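Local coordinates for rhodopsin (Rubrobacter xylanophilus, PDB 6KFQ), which binds retinal as its chromophore and works as a thermostable, light-driven proton pump in the membrane, at residues W175-I180 and M202-L207; A70-W75 and G185-G190; R95-F100 and V146-A151. All blocks are in the same frame, centred on the assembly; numbering follows the deposited sequence. Where two conformers were deposited one is given.

Interaction 1 (W175-I180 and M202-L207). With RET (retinal), chain R; MPG ([(Z)-octadec-9-enyl] (2R)-2,3-bis(oxidanyl)propanoate), chain F; MPG ([(Z)-octadec-9-enyl] (2R)-2,3-bis(oxidanyl)propanoate), chain M.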
loop_
_atom_site.group_PDB
_atom_site.type_symbol
_atom_site.label_atom_id
_atom_site.label_comp_id
_atom_site.label_asym_id
_atom_site.label_seq_id
_atom_site.Cartn_x
_atom_site.Cartn_y
_atom_site.Cartn_z
ATOM N N TRP A 175 -3.633 -5.543 4.333
ATOM C CA TRP A 175 -3.402 -5.984 2.963
ATOM C C TRP A 175 -4.182 -7.248 2.647
ATOM O O TRP A 175 -4.605 -7.440 1.509
ATOM C CB TRP A 175 -1.915 -6.210 2.699
ATOM C CG TRP A 175 -1.086 -4.943 2.599
ATOM C CD1 TRP A 175 -1.284 -3.770 3.281
ATOM C CD2 TRP A 175 0.071 -4.733 1.770
ATOM N NE1 TRP A 175 -0.318 -2.847 2.929
ATOM C CE2 TRP A 175 0.529 -3.417 2.013
ATOM C CE3 TRP A 175 0.765 -5.531 0.853
ATOM C CZ2 TRP A 175 1.646 -2.884 1.365
ATOM C CZ3 TRP A 175 1.870 -5.005 0.212
ATOM C CH2 TRP A 175 2.301 -3.694 0.466
ATOM N N ILE A 176 -4.364 -8.126 3.632
ATOM C CA ILE A 176 -5.181 -9.315 3.424
ATOM C C ILE A 176 -6.615 -8.936 3.060
ATOM O O ILE A 176 -7.290 -9.657 2.313
ATOM C CB ILE A 176 -5.096 -10.204 4.674
ATOM C CG1 ILE A 176 -3.730 -10.896 4.714
ATOM C CG2 ILE A 176 -6.217 -11.230 4.698
ATOM C CD1 ILE A 176 -3.465 -11.593 6.002
ATOM N N CYS A 177 -7.092 -7.777 3.525
ATOM C CA CYS A 177 -8.463 -7.390 3.194
ATOM C C CYS A 177 -8.641 -7.057 1.713
ATOM O O CYS A 177 -9.760 -7.166 1.196
ATOM C CB CYS A 177 -8.898 -6.192 4.044
ATOM S SG CYS A 177 -9.007 -6.592 5.805
ATOM N N TYR A 178 -7.578 -6.635 1.020
ATOM C CA TYR A 178 -7.753 -6.154 -0.352
ATOM C C TYR A 178 -8.231 -7.243 -1.298
ATOM O O TYR A 178 -9.198 -6.998 -2.039
ATOM C CB TYR A 178 -6.465 -5.515 -0.881
ATOM C CG TYR A 178 -6.221 -4.109 -0.386
ATOM C CD1 TYR A 178 -5.693 -3.890 0.874
ATOM C CD2 TYR A 178 -6.497 -3.003 -1.191
ATOM C CE1 TYR A 178 -5.448 -2.602 1.332
ATOM C CE2 TYR A 178 -6.256 -1.713 -0.744
ATOM C CZ TYR A 178 -5.737 -1.518 0.516
ATOM O OH TYR A 178 -5.497 -0.236 0.972
ATOM N N PRO A 179 -7.624 -8.433 -1.346
ATOM C CA PRO A 179 -8.193 -9.490 -2.199
ATOM C C PRO A 179 -9.602 -9.890 -1.800
ATOM O O PRO A 179 -10.385 -10.298 -2.665
ATOM C CB PRO A 179 -7.199 -10.660 -2.034
ATOM C CG PRO A 179 -6.460 -10.373 -0.760
ATOM C CD PRO A 179 -6.337 -8.855 -0.747
ATOM N N ILE A 180 -9.953 -9.784 -0.515
ATOM C CA ILE A 180 -11.323 -10.078 -0.096
ATOM C C ILE A 180 -12.287 -9.061 -0.696
ATOM O O ILE A 180 -13.335 -9.423 -1.244
ATOM C CB ILE A 180 -11.414 -10.108 1.441
ATOM C CG1 ILE A 180 -10.508 -11.206 2.000
ATOM C CG2 ILE A 180 -12.876 -10.273 1.901
ATOM C CD1 ILE A 180 -10.501 -11.291 3.504
ATOM N N MET A 202 -11.460 2.567 -0.044
ATOM C CA MET A 202 -11.122 3.882 0.491
ATOM C C MET A 202 -10.735 3.794 1.960
ATOM O O MET A 202 -9.747 4.409 2.383
ATOM C CB MET A 202 -12.288 4.858 0.290
ATOM C CG MET A 202 -12.044 6.249 0.889
ATOM S SD MET A 202 -12.584 6.356 2.611
ATOM C CE MET A 202 -14.354 6.180 2.436
ATOM N N VAL A 203 -11.492 3.034 2.758
ATOM C CA VAL A 203 -11.156 2.896 4.172
ATOM C C VAL A 203 -9.811 2.201 4.321
ATOM O O VAL A 203 -8.934 2.657 5.066
ATOM C CB VAL A 203 -12.259 2.137 4.931
ATOM C CG1 VAL A 203 -11.838 1.897 6.374
ATOM C CG2 VAL A 203 -13.576 2.902 4.882
ATOM N N LEU A 204 -9.624 1.087 3.597
ATOM C CA LEU A 204 -8.345 0.392 3.626
ATOM C C LEU A 204 -7.204 1.312 3.210
ATOM O O LEU A 204 -6.161 1.362 3.873
ATOM C CB LEU A 204 -8.400 -0.841 2.707
ATOM C CG LEU A 204 -9.336 -1.944 3.200
ATOM C CD1 LEU A 204 -9.474 -3.052 2.130
ATOM C CD2 LEU A 204 -8.785 -2.527 4.491
ATOM N N ASP A 205 -7.366 2.021 2.089
ATOM C CA ASP A 205 -6.293 2.895 1.615
ATOM C C ASP A 205 -5.906 3.931 2.665
ATOM O O ASP A 205 -4.719 4.174 2.900
ATOM C CB ASP A 205 -6.711 3.614 0.334
ATOM C CG ASP A 205 -6.683 2.719 -0.886
ATOM O OD1 ASP A 205 -6.134 1.592 -0.812
ATOM O OD2 ASP A 205 -7.213 3.162 -1.930
ATOM N N LEU A 206 -6.891 4.565 3.295
ATOM C CA LEU A 206 -6.571 5.609 4.263
ATOM C C LEU A 206 -5.849 5.032 5.475
ATOM O O LEU A 206 -4.888 5.627 5.974
ATOM C CB LEU A 206 -7.847 6.341 4.678
ATOM C CG LEU A 206 -8.393 7.275 3.600
ATOM C CD1 LEU A 206 -9.790 7.730 3.955
ATOM C CD2 LEU A 206 -7.475 8.482 3.428
ATOM N N LEU A 207 -6.282 3.861 5.944
ATOM C CA LEU A 207 -5.603 3.224 7.067
ATOM C C LEU A 207 -4.207 2.754 6.671
ATOM O O LEU A 207 -3.230 2.986 7.393
ATOM C CB LEU A 207 -6.439 2.051 7.578
ATOM C CG LEU A 207 -7.812 2.414 8.161
ATOM C CD1 LEU A 207 -8.547 1.131 8.561
ATOM C CD2 LEU A 207 -7.667 3.370 9.364
HETATM C C1 RET R . -5.478 -7.691 -5.550
HETATM C C2 RET R . -6.297 -8.664 -6.411
HETATM C C3 RET R . -5.596 -9.964 -6.747
HETATM C C4 RET R . -5.136 -10.681 -5.493
HETATM C C5 RET R . -4.531 -9.769 -4.449
HETATM C C6 RET R . -4.603 -8.427 -4.516
HETATM C C7 RET R . -3.996 -7.624 -3.464
HETATM C C8 RET R . -3.821 -6.278 -3.366
HETATM C C9 RET R . -3.222 -5.506 -2.301
HETATM C C10 RET R . -3.333 -4.165 -2.337
HETATM C C11 RET R . -2.815 -3.214 -1.396
HETATM C C12 RET R . -2.980 -1.910 -1.593
HETATM C C13 RET R . -2.505 -0.834 -0.754
HETATM C C14 RET R . -2.669 0.441 -1.181
HETATM C C15 RET R . -2.244 1.646 -0.529
HETATM C C16 RET R . -4.610 -6.856 -6.501
HETATM C C17 RET R . -6.520 -6.770 -4.887
HETATM C C18 RET R . -3.692 -10.519 -3.451
HETATM C C19 RET R . -2.526 -6.234 -1.187
HETATM C C20 RET R . -1.820 -1.191 0.535
HETATM C C4 MPG F . 5.097 -12.753 12.957
HETATM C C5 MPG F . 3.890 -11.938 13.356
HETATM C C6 MPG F . 2.703 -12.099 12.437
HETATM C C7 MPG F . 1.499 -11.237 12.799
HETATM C C8 MPG F . 0.287 -11.517 11.963
HETATM C C9 MPG F . -0.891 -10.645 12.273
HETATM C C10 MPG F . -2.082 -10.834 11.764
HETATM C C11 MPG F . -2.410 -11.962 10.835
HETATM C C12 MPG F . -3.875 -12.154 10.597
HETATM C C13 MPG F . -4.537 -11.113 9.709
HETATM C C14 MPG F . -6.014 -11.360 9.514
HETATM C C15 MPG F . -6.702 -10.471 8.505
HETATM C C16 MPG F . -8.174 -10.771 8.364
HETATM C C17 MPG F . -8.915 -10.061 7.263
HETATM C C18 MPG F . -10.368 -10.465 7.164
HETATM C C8 MPG M . -10.892 -15.121 4.337
HETATM C C9 MPG M . -9.560 -14.584 4.763
HETATM C C10 MPG M . -8.508 -15.304 5.059
HETATM C C11 MPG M . -7.130 -14.786 5.332
HETATM C C12 MPG M . -6.527 -15.283 6.612
HETATM C C13 MPG M . -5.069 -15.684 6.457
HETATM C C14 MPG M . -4.160 -15.260 7.583
HETATM C C15 MPG M . -2.698 -15.293 7.210
HETATM C C16 MPG M . -1.760 -14.785 8.275
HETATM C C17 MPG M . -0.334 -14.668 7.799
HETATM C C18 MPG M . 0.641 -14.228 8.864
#
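Tyr178 OH donates a hydrogen bond of 2.6 Å to Asp205 OD1, arriving on the anti lone pair, directed away from OD2. OD1 lies at the ring edge and in its plane, and the carboxylate is turned by only 27° against the phenol. Tyr49 holds OD2 through its hydroxyl, and a bond on each oxygen should fix the rotation of this buried group. With CG beside the backbone N and anti to the carbonyl carbon (chi1 -79°), the phenol bridges neighbouring helices 158-184 and 194-218, whose short segments run nearly antiparallel with axes 10.2 Å apart. Leu204 slides past it in the opposite direction: its CD1 sits 4.1 Å from the ring centroid in a CH-pi contact over one face, while CB packs against Tyr178 CZ at 3.5 Å. Over the other face runs the retinal polyene, with C11 3.5 Å above the ring centre. This is the retinal pocket of the seven-helix microbial rhodopsin fold, to which helix 158-184 contributes Trp175, Tyr178 and Pro179. Trp175 NE1 approaches the retinal methyl C20 to 3.3 Å, with the methyl over the indole face, and Pro179 CB lies 3.7 Å from retinal C5. The helix is kinked at Pro179, whose nitrogen makes no bond to the preceding turn. Cys177 offers CB to both methyls of Leu204, whereas its SG, like Ile176 and Ile180, rests against a lipid chain.

Interaction 2 (A70-W75 and G185-G190). With RET (retinal), chain R.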
loop_
_atom_site.group_PDB
_atom_site.type_symbol
_atom_site.label_atom_id
_atom_site.label_comp_id
_atom_site.label_asym_id
_atom_site.label_seq_id
_atom_site.Cartn_x
_atom_site.Cartn_y
_atom_site.Cartn_z
ATOM N N ALA A 70 -7.286 3.032 -12.416
ATOM C CA ALA A 70 -6.306 3.970 -11.868
ATOM C C ALA A 70 -5.860 3.547 -10.477
ATOM O O ALA A 70 -4.731 3.842 -10.066
ATOM C CB ALA A 70 -6.890 5.385 -11.825
ATOM N N ARG A 71 -6.759 2.889 -9.741
ATOM C CA ARG A 71 -6.470 2.250 -8.465
ATOM C C ARG A 71 -5.158 1.472 -8.488
ATOM O O ARG A 71 -4.315 1.595 -7.588
ATOM C CB ARG A 71 -7.653 1.328 -8.157
ATOM C CG ARG A 71 -7.622 0.639 -6.862
ATOM C CD ARG A 71 -8.890 -0.177 -6.616
ATOM N NE ARG A 71 -10.152 0.541 -6.817
ATOM C CZ ARG A 71 -10.615 1.530 -6.048
ATOM N NH1 ARG A 71 -9.908 1.996 -5.022
ATOM N NH2 ARG A 71 -11.792 2.076 -6.328
ATOM N N TYR A 72 -4.971 0.663 -9.523
ATOM C CA TYR A 72 -3.803 -0.207 -9.586
ATOM C C TYR A 72 -2.525 0.545 -9.936
ATOM O O TYR A 72 -1.431 0.075 -9.601
ATOM C CB TYR A 72 -4.058 -1.324 -10.608
ATOM C CG TYR A 72 -5.244 -2.205 -10.261
ATOM C CD1 TYR A 72 -6.551 -1.796 -10.541
ATOM C CD2 TYR A 72 -5.061 -3.451 -9.660
ATOM C CE1 TYR A 72 -7.634 -2.594 -10.229
ATOM C CE2 TYR A 72 -6.139 -4.257 -9.343
ATOM C CZ TYR A 72 -7.426 -3.823 -9.625
ATOM O OH TYR A 72 -8.503 -4.630 -9.318
ATOM N N ILE A 73 -2.637 1.692 -10.607
ATOM C CA ILE A 73 -1.453 2.483 -10.914
ATOM C C ILE A 73 -0.915 3.119 -9.647
ATOM O O ILE A 73 0.303 3.159 -9.419
ATOM C CB ILE A 73 -1.775 3.537 -11.987
ATOM C CG1 ILE A 73 -2.553 2.904 -13.147
ATOM C CG2 ILE A 73 -0.494 4.203 -12.471
ATOM C CD1 ILE A 73 -1.814 1.788 -13.846
ATOM N N ASP A 74 -1.815 3.652 -8.819
ATOM C CA ASP A 74 -1.499 3.993 -7.438
ATOM C C ASP A 74 -0.756 2.837 -6.768
ATOM O O ASP A 74 0.394 2.981 -6.340
ATOM C CB ASP A 74 -2.821 4.342 -6.727
ATOM C CG ASP A 74 -2.697 4.533 -5.207
ATOM O OD1 ASP A 74 -1.733 4.053 -4.576
ATOM O OD2 ASP A 74 -3.630 5.155 -4.629
ATOM N N TRP A 75 -1.398 1.669 -6.706
ATOM C CA TRP A 75 -0.865 0.560 -5.919
ATOM C C TRP A 75 0.513 0.131 -6.395
ATOM O O TRP A 75 1.393 -0.149 -5.576
ATOM C CB TRP A 75 -1.823 -0.623 -5.969
ATOM C CG TRP A 75 -3.136 -0.367 -5.291
ATOM C CD1 TRP A 75 -3.486 0.725 -4.536
ATOM C CD2 TRP A 75 -4.270 -1.229 -5.300
ATOM N NE1 TRP A 75 -4.776 0.591 -4.087
ATOM C CE2 TRP A 75 -5.279 -0.605 -4.536
ATOM C CE3 TRP A 75 -4.537 -2.471 -5.884
ATOM C CZ2 TRP A 75 -6.523 -1.184 -4.334
ATOM C CZ3 TRP A 75 -5.785 -3.038 -5.694
ATOM C CH2 TRP A 75 -6.761 -2.396 -4.927
ATOM N N GLY A 185 -16.407 -7.600 -4.604
ATOM C CA GLY A 185 -16.775 -6.468 -5.427
ATOM C C GLY A 185 -17.031 -6.868 -6.866
ATOM O O GLY A 185 -17.199 -8.044 -7.202
ATOM N N THR A 186 -17.018 -5.856 -7.738
ATOM C CA THR A 186 -17.418 -6.053 -9.128
ATOM C C THR A 186 -16.384 -6.851 -9.915
ATOM O O THR A 186 -16.737 -7.519 -10.895
ATOM C CB THR A 186 -17.661 -4.695 -9.787
ATOM O OG1 THR A 186 -16.445 -3.935 -9.770
ATOM C CG2 THR A 186 -18.728 -3.924 -9.018
ATOM N N GLU A 187 -15.110 -6.790 -9.515
ATOM C CA GLU A 187 -14.086 -7.576 -10.195
ATOM C C GLU A 187 -14.255 -9.065 -9.930
ATOM O O GLU A 187 -13.831 -9.888 -10.745
ATOM C CB GLU A 187 -12.686 -7.137 -9.765
ATOM C CG GLU A 187 -12.172 -5.873 -10.432
ATOM C CD GLU A 187 -12.234 -4.670 -9.504
ATOM O OE1 GLU A 187 -11.176 -4.228 -9.003
ATOM O OE2 GLU A 187 -13.347 -4.173 -9.267
ATOM N N GLY A 188 -14.857 -9.425 -8.799
ATOM C CA GLY A 188 -15.051 -10.814 -8.442
ATOM C C GLY A 188 -16.488 -11.273 -8.582
ATOM O O GLY A 188 -17.027 -11.328 -9.692
ATOM N N PHE A 189 -17.120 -11.598 -7.453
ATOM C CA PHE A 189 -18.441 -12.210 -7.468
ATOM C C PHE A 189 -19.576 -11.198 -7.554
ATOM O O PHE A 189 -20.708 -11.582 -7.881
ATOM C CB PHE A 189 -18.629 -13.073 -6.220
ATOM C CG PHE A 189 -17.810 -14.339 -6.229
ATOM C CD1 PHE A 189 -18.334 -15.503 -6.759
ATOM C CD2 PHE A 189 -16.527 -14.360 -5.708
ATOM C CE1 PHE A 189 -17.594 -16.668 -6.775
ATOM C CE2 PHE A 189 -15.778 -15.523 -5.715
ATOM C CZ PHE A 189 -16.313 -16.683 -6.254
ATOM N N GLY A 190 -19.311 -9.928 -7.270
ATOM C CA GLY A 190 -20.387 -8.953 -7.270
ATOM C C GLY A 190 -21.367 -9.152 -6.136
ATOM O O GLY A 190 -22.571 -8.920 -6.313
HETATM C C1 RET R . -5.478 -7.691 -5.550
HETATM C C2 RET R . -6.297 -8.664 -6.411
HETATM C C3 RET R . -5.596 -9.964 -6.747
HETATM C C4 RET R . -5.136 -10.681 -5.493
HETATM C C5 RET R . -4.531 -9.769 -4.449
HETATM C C6 RET R . -4.603 -8.427 -4.516
HETATM C C7 RET R . -3.996 -7.624 -3.464
HETATM C C8 RET R . -3.821 -6.278 -3.366
HETATM C C9 RET R . -3.222 -5.506 -2.301
HETATM C C10 RET R . -3.333 -4.165 -2.337
HETATM C C11 RET R . -2.815 -3.214 -1.396
HETATM C C12 RET R . -2.980 -1.910 -1.593
HETATM C C13 RET R . -2.505 -0.834 -0.754
HETATM C C14 RET R . -2.669 0.441 -1.181
HETATM C C15 RET R . -2.244 1.646 -0.529
HETATM C C16 RET R . -4.610 -6.856 -6.501
HETATM C C17 RET R . -6.520 -6.770 -4.887
HETATM C C18 RET R . -3.692 -10.519 -3.451
HETATM C C19 RET R . -2.526 -6.234 -1.187
HETATM C C20 RET R . -1.820 -1.191 0.535
HETATM O O HOH W 1 -10.933 -1.276 -8.888
#
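Tyr72 and Glu187 approach from opposite directions, the phenol OH donating to Glu187 OE1 over 2.7 Å. The acceptor takes the bond on its anti lone pair and lies in the ring plane at the edge, but the carboxylate is twisted 63° away from that plane. OE1 has a second neighbour, a water whose O accepts from Arg71 NE (2.9 Å) and lies 3.0 Å from Glu187 OE1, placed to donate to it, though other acceptors compete for its protons. It links the two side chains, since Arg71 NE and Glu187 OE1 are 5.3 Å apart, an opposite-charge pair without direct contact. A bend at chi2 (104°) in Glu187 carries its carboxylate toward both. Tyr72 OH has a further, weak hydrogen bond with Trp182 NE1, and Glu187 OE2 lies close to Glu197 OE1. Such a glutamate pair next to a water and an arginine recalls the proton-release region of bacteriorhodopsin, and a similar role here is possible. Glu187 belongs to the loop after helix 158-184, where a type I turn from Gly185 to Gly188 places it; Gly188 N and Gly190 N both bond to Gly185 O. On helix 70-90, Trp75 lies between Arg71 and the chromophore: Arg71 CG is 3.3 Å above one indole face, and retinal C12 is 3.8 Å above the other. With an alanine in place of Trp75, the polyene would probably lose this flat wall and Arg71 the surface its aliphatic part rests on, leaving both freer to shift. Tyr178 and Phe201 pack edge-to-face with the indole, and Asp74 touches Lys209 with its side chain.

Interaction 3 (R95-F100 and V146-A151). With MPG ([(Z)-octadec-9-enyl] (2R)-2,3-bis(oxidanyl)propanoate), chain O; MPG ([(Z)-octadec-9-enyl] (2R)-2,3-bis(oxidanyl)propanoate), chain F; SO4 (sulfate ion), chain S.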
loop_
_atom_site.group_PDB
_atom_site.type_symbol
_atom_site.label_atom_id
_atom_site.label_comp_id
_atom_site.label_asym_id
_atom_site.label_seq_id
_atom_site.Cartn_x
_atom_site.Cartn_y
_atom_site.Cartn_z
ATOM N N ARG A 95 21.876 -1.356 2.044
ATOM C CA ARG A 95 22.739 -1.449 0.870
ATOM C C ARG A 95 23.285 -2.859 0.677
ATOM O O ARG A 95 23.631 -3.236 -0.448
ATOM C CB ARG A 95 23.885 -0.445 0.982
ATOM N N ARG A 96 23.369 -3.650 1.746
ATOM C CA ARG A 96 23.799 -5.039 1.637
ATOM C C ARG A 96 22.638 -6.008 1.441
ATOM O O ARG A 96 22.868 -7.218 1.343
ATOM C CB ARG A 96 24.601 -5.449 2.878
ATOM C CG ARG A 96 23.748 -5.754 4.097
ATOM N N ASN A 97 21.403 -5.512 1.374
ATOM C CA ASN A 97 20.220 -6.355 1.243
ATOM C C ASN A 97 19.505 -6.134 -0.084
ATOM O O ASN A 97 18.279 -6.240 -0.153
ATOM C CB ASN A 97 19.246 -6.101 2.394
ATOM C CG ASN A 97 19.888 -6.275 3.750
ATOM O OD1 ASN A 97 19.911 -5.348 4.556
ATOM N ND2 ASN A 97 20.408 -7.470 4.013
ATOM N N VAL A 98 20.252 -5.821 -1.144
ATOM C CA VAL A 98 19.624 -5.500 -2.423
ATOM C C VAL A 98 18.802 -6.679 -2.930
ATOM O O VAL A 98 17.656 -6.515 -3.365
ATOM C CB VAL A 98 20.684 -5.068 -3.450
ATOM C CG1 VAL A 98 20.062 -4.988 -4.839
ATOM C CG2 VAL A 98 21.274 -3.726 -3.049
ATOM N N THR A 99 19.369 -7.888 -2.866
ATOM C CA THR A 99 18.671 -9.064 -3.385
ATOM C C THR A 99 17.334 -9.271 -2.683
ATOM O O THR A 99 16.312 -9.533 -3.331
ATOM C CB THR A 99 19.555 -10.306 -3.254
ATOM O OG1 THR A 99 20.740 -10.127 -4.036
ATOM C CG2 THR A 99 18.819 -11.549 -3.754
ATOM N N PHE A 100 17.312 -9.153 -1.353
ATOM C CA PHE A 100 16.045 -9.293 -0.645
ATOM C C PHE A 100 15.069 -8.193 -1.043
ATOM O O PHE A 100 13.897 -8.464 -1.337
ATOM C CB PHE A 100 16.264 -9.283 0.870
ATOM C CG PHE A 100 14.982 -9.244 1.644
ATOM C CD1 PHE A 100 14.277 -10.408 1.898
ATOM C CD2 PHE A 100 14.456 -8.038 2.078
ATOM C CE1 PHE A 100 13.084 -10.376 2.587
ATOM C CE2 PHE A 100 13.244 -7.991 2.768
ATOM C CZ PHE A 100 12.562 -9.155 3.031
ATOM N N VAL A 146 7.468 -11.789 6.930
ATOM C CA VAL A 146 7.405 -12.448 8.228
ATOM C C VAL A 146 8.698 -13.198 8.523
ATOM O O VAL A 146 9.223 -13.134 9.640
ATOM C CB VAL A 146 6.179 -13.376 8.294
ATOM C CG1 VAL A 146 6.271 -14.299 9.497
ATOM C CG2 VAL A 146 4.898 -12.556 8.345
ATOM N N SER A 147 9.238 -13.909 7.532
ATOM C CA SER A 147 10.390 -14.769 7.787
ATOM C C SER A 147 11.697 -13.991 7.889
ATOM O O SER A 147 12.619 -14.432 8.580
ATOM C CB SER A 147 10.508 -15.824 6.686
ATOM O OG SER A 147 10.806 -15.210 5.444
ATOM N N ARG A 148 11.809 -12.855 7.208
ATOM C CA ARG A 148 13.058 -12.099 7.174
ATOM C C ARG A 148 13.007 -10.811 7.980
ATOM O O ARG A 148 13.867 -10.583 8.836
ATOM C CB ARG A 148 13.430 -11.778 5.723
ATOM C CG ARG A 148 14.691 -10.950 5.566
ATOM C CD ARG A 148 15.932 -11.735 5.959
ATOM N NE ARG A 148 17.128 -10.919 5.808
ATOM C CZ ARG A 148 17.860 -10.872 4.705
ATOM N NH1 ARG A 148 17.532 -11.614 3.655
ATOM N NH2 ARG A 148 18.929 -10.091 4.658
ATOM N N LEU A 149 12.019 -9.948 7.734
ATOM C CA LEU A 149 12.082 -8.611 8.324
ATOM C C LEU A 149 11.773 -8.616 9.813
ATOM O O LEU A 149 12.334 -7.798 10.552
ATOM C CB LEU A 149 11.149 -7.656 7.584
ATOM C CG LEU A 149 11.605 -7.257 6.182
ATOM C CD1 LEU A 149 10.690 -6.187 5.606
ATOM C CD2 LEU A 149 13.052 -6.793 6.204
ATOM N N PHE A 150 10.889 -9.502 10.287
ATOM C CA PHE A 150 10.654 -9.567 11.729
ATOM C C PHE A 150 11.925 -9.965 12.463
ATOM O O PHE A 150 12.211 -9.455 13.553
ATOM C CB PHE A 150 9.522 -10.544 12.052
ATOM C CG PHE A 150 8.152 -9.918 12.030
ATOM C CD1 PHE A 150 7.433 -9.841 10.850
ATOM C CD2 PHE A 150 7.588 -9.400 13.193
ATOM C CE1 PHE A 150 6.168 -9.263 10.817
ATOM C CE2 PHE A 150 6.322 -8.823 13.172
ATOM C CZ PHE A 150 5.611 -8.757 11.982
ATOM N N ALA A 151 12.701 -10.875 11.878
ATOM C CA ALA A 151 13.959 -11.266 12.502
ATOM C C ALA A 151 14.969 -10.128 12.459
ATOM O O ALA A 151 15.669 -9.876 13.446
ATOM C CB ALA A 151 14.516 -12.514 11.816
HETATM C C2 MPG O . 22.768 -9.211 -11.755
HETATM C C3 MPG O . 23.373 -10.111 -10.706
HETATM C C4 MPG O . 22.827 -9.881 -9.315
HETATM C C5 MPG O . 21.364 -10.225 -9.139
HETATM C C6 MPG O . 20.928 -10.318 -7.693
HETATM C C7 MPG O . 19.465 -10.694 -7.483
HETATM C C8 MPG O . 18.483 -9.649 -7.915
HETATM C C9 MPG O . 17.060 -10.023 -7.640
HETATM C C10 MPG O . 16.157 -10.214 -8.567
HETATM C C11 MPG O . 14.719 -10.589 -8.388
HETATM C C12 MPG O . 13.780 -9.676 -9.116
HETATM C C13 MPG O . 14.134 -9.472 -10.581
HETATM C C14 MPG O . 13.165 -8.610 -11.353
HETATM C C15 MPG O . 11.836 -9.266 -11.633
HETATM C C16 MPG O . 10.854 -8.373 -12.353
HETATM C C17 MPG O . 9.515 -9.001 -12.658
HETATM C C18 MPG O . 8.523 -8.036 -13.266
HETATM C C1 MPG O . 23.112 -7.761 -11.581
HETATM C C4 MPG F . 5.097 -12.753 12.957
HETATM C C5 MPG F . 3.890 -11.938 13.356
HETATM C C6 MPG F . 2.703 -12.099 12.437
HETATM C C7 MPG F . 1.499 -11.237 12.799
HETATM C C8 MPG F . 0.287 -11.517 11.963
HETATM C C9 MPG F . -0.891 -10.645 12.273
HETATM C C10 MPG F . -2.082 -10.834 11.764
HETATM C C11 MPG F . -2.410 -11.962 10.835
HETATM C C12 MPG F . -3.875 -12.154 10.597
HETATM C C13 MPG F . -4.537 -11.113 9.709
HETATM C C14 MPG F . -6.014 -11.360 9.514
HETATM C C15 MPG F . -6.702 -10.471 8.505
HETATM C C16 MPG F . -8.174 -10.771 8.364
HETATM C C17 MPG F . -8.915 -10.061 7.263
HETATM C C18 MPG F . -10.368 -10.465 7.164
HETATM S S SO4 S . 20.157 -10.303 1.047
HETATM O O1 SO4 S . 19.176 -11.357 1.276
HETATM O O2 SO4 S . 19.666 -9.323 0.086
HETATM O O3 SO4 S . 20.432 -9.645 2.323
HETATM O O4 SO4 S . 21.404 -10.867 0.531
#
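Arg148 and the backbone of Phe100 are joined through a sulfate ion, probably taken up from the crystallisation liquor, while their side chains also pack directly. The guanidinium grips the anion edge-on with two nearly straight bonds, Arg148 NH1 to sulfate O1 at 2.9 Å and Arg148 NH2 to sulfate O3 at 2.8 Å. From the first turn of the other helix, Phe100 N donates to sulfate O2 over 2.8 Å, at an N-H...O angle of 158°. The anion thus lies at the N-terminal end of helix 98-120, where Thr99 N is also near O2 and the helix dipole would be expected to attract negative charge. Asn97 occupies the N-cap position without making a capping bond through its side chain. Nearer its backbone, the aliphatic part of Arg148 lies over the Phe100 ring: CG is 3.8 Å from the ring centroid, a CH-pi contact offset toward the rim at CE1. The guanidinium itself is inclined 49° to the ring, so it does not stack flat on it. A bend at chi2 (69°) lets the same arginine chain cross the ring and still present its terminal nitrogens to the anion. These are neighbouring transmembrane helices of the rhodopsin bundle, 98-120 and 124-153, meeting near the end of the bundle remote from interaction 2; helix 124-153 has a wider pi-type turn at 146-149. Leu149 CD2 approaches Phe100 CE2 obliquely at 3.6 Å, and both side chains reach Cys87 of helix 70-90. Glu152 forms a salt bridge to Arg148 NE, giving the guanidinium a second anionic partner along its own helix.

Overall arrangement
Interactions 1 and 2, with centres about 11 Å apart, build adjoining parts of the retinal pocket and touch each other. Tyr178 CD2 of interaction 1 packs on Trp75 CZ2 of interaction 2 at 3.6 Å, and Trp75 NE1 comes within 3.7 Å of Asp205 OD1. Trp75 of helix 70-90 and Tyr178 of helix 158-184 both contact the retinal polyene. From there interaction 2 extends outward to the loop after helix 158-184. Interaction 3 lies across the chain's centre from interaction 2, their centres about 30 Å apart, and about 24 Å from that of interaction 1. It does not touch either, although one lipid chain runs against both 146-151 and 175-180.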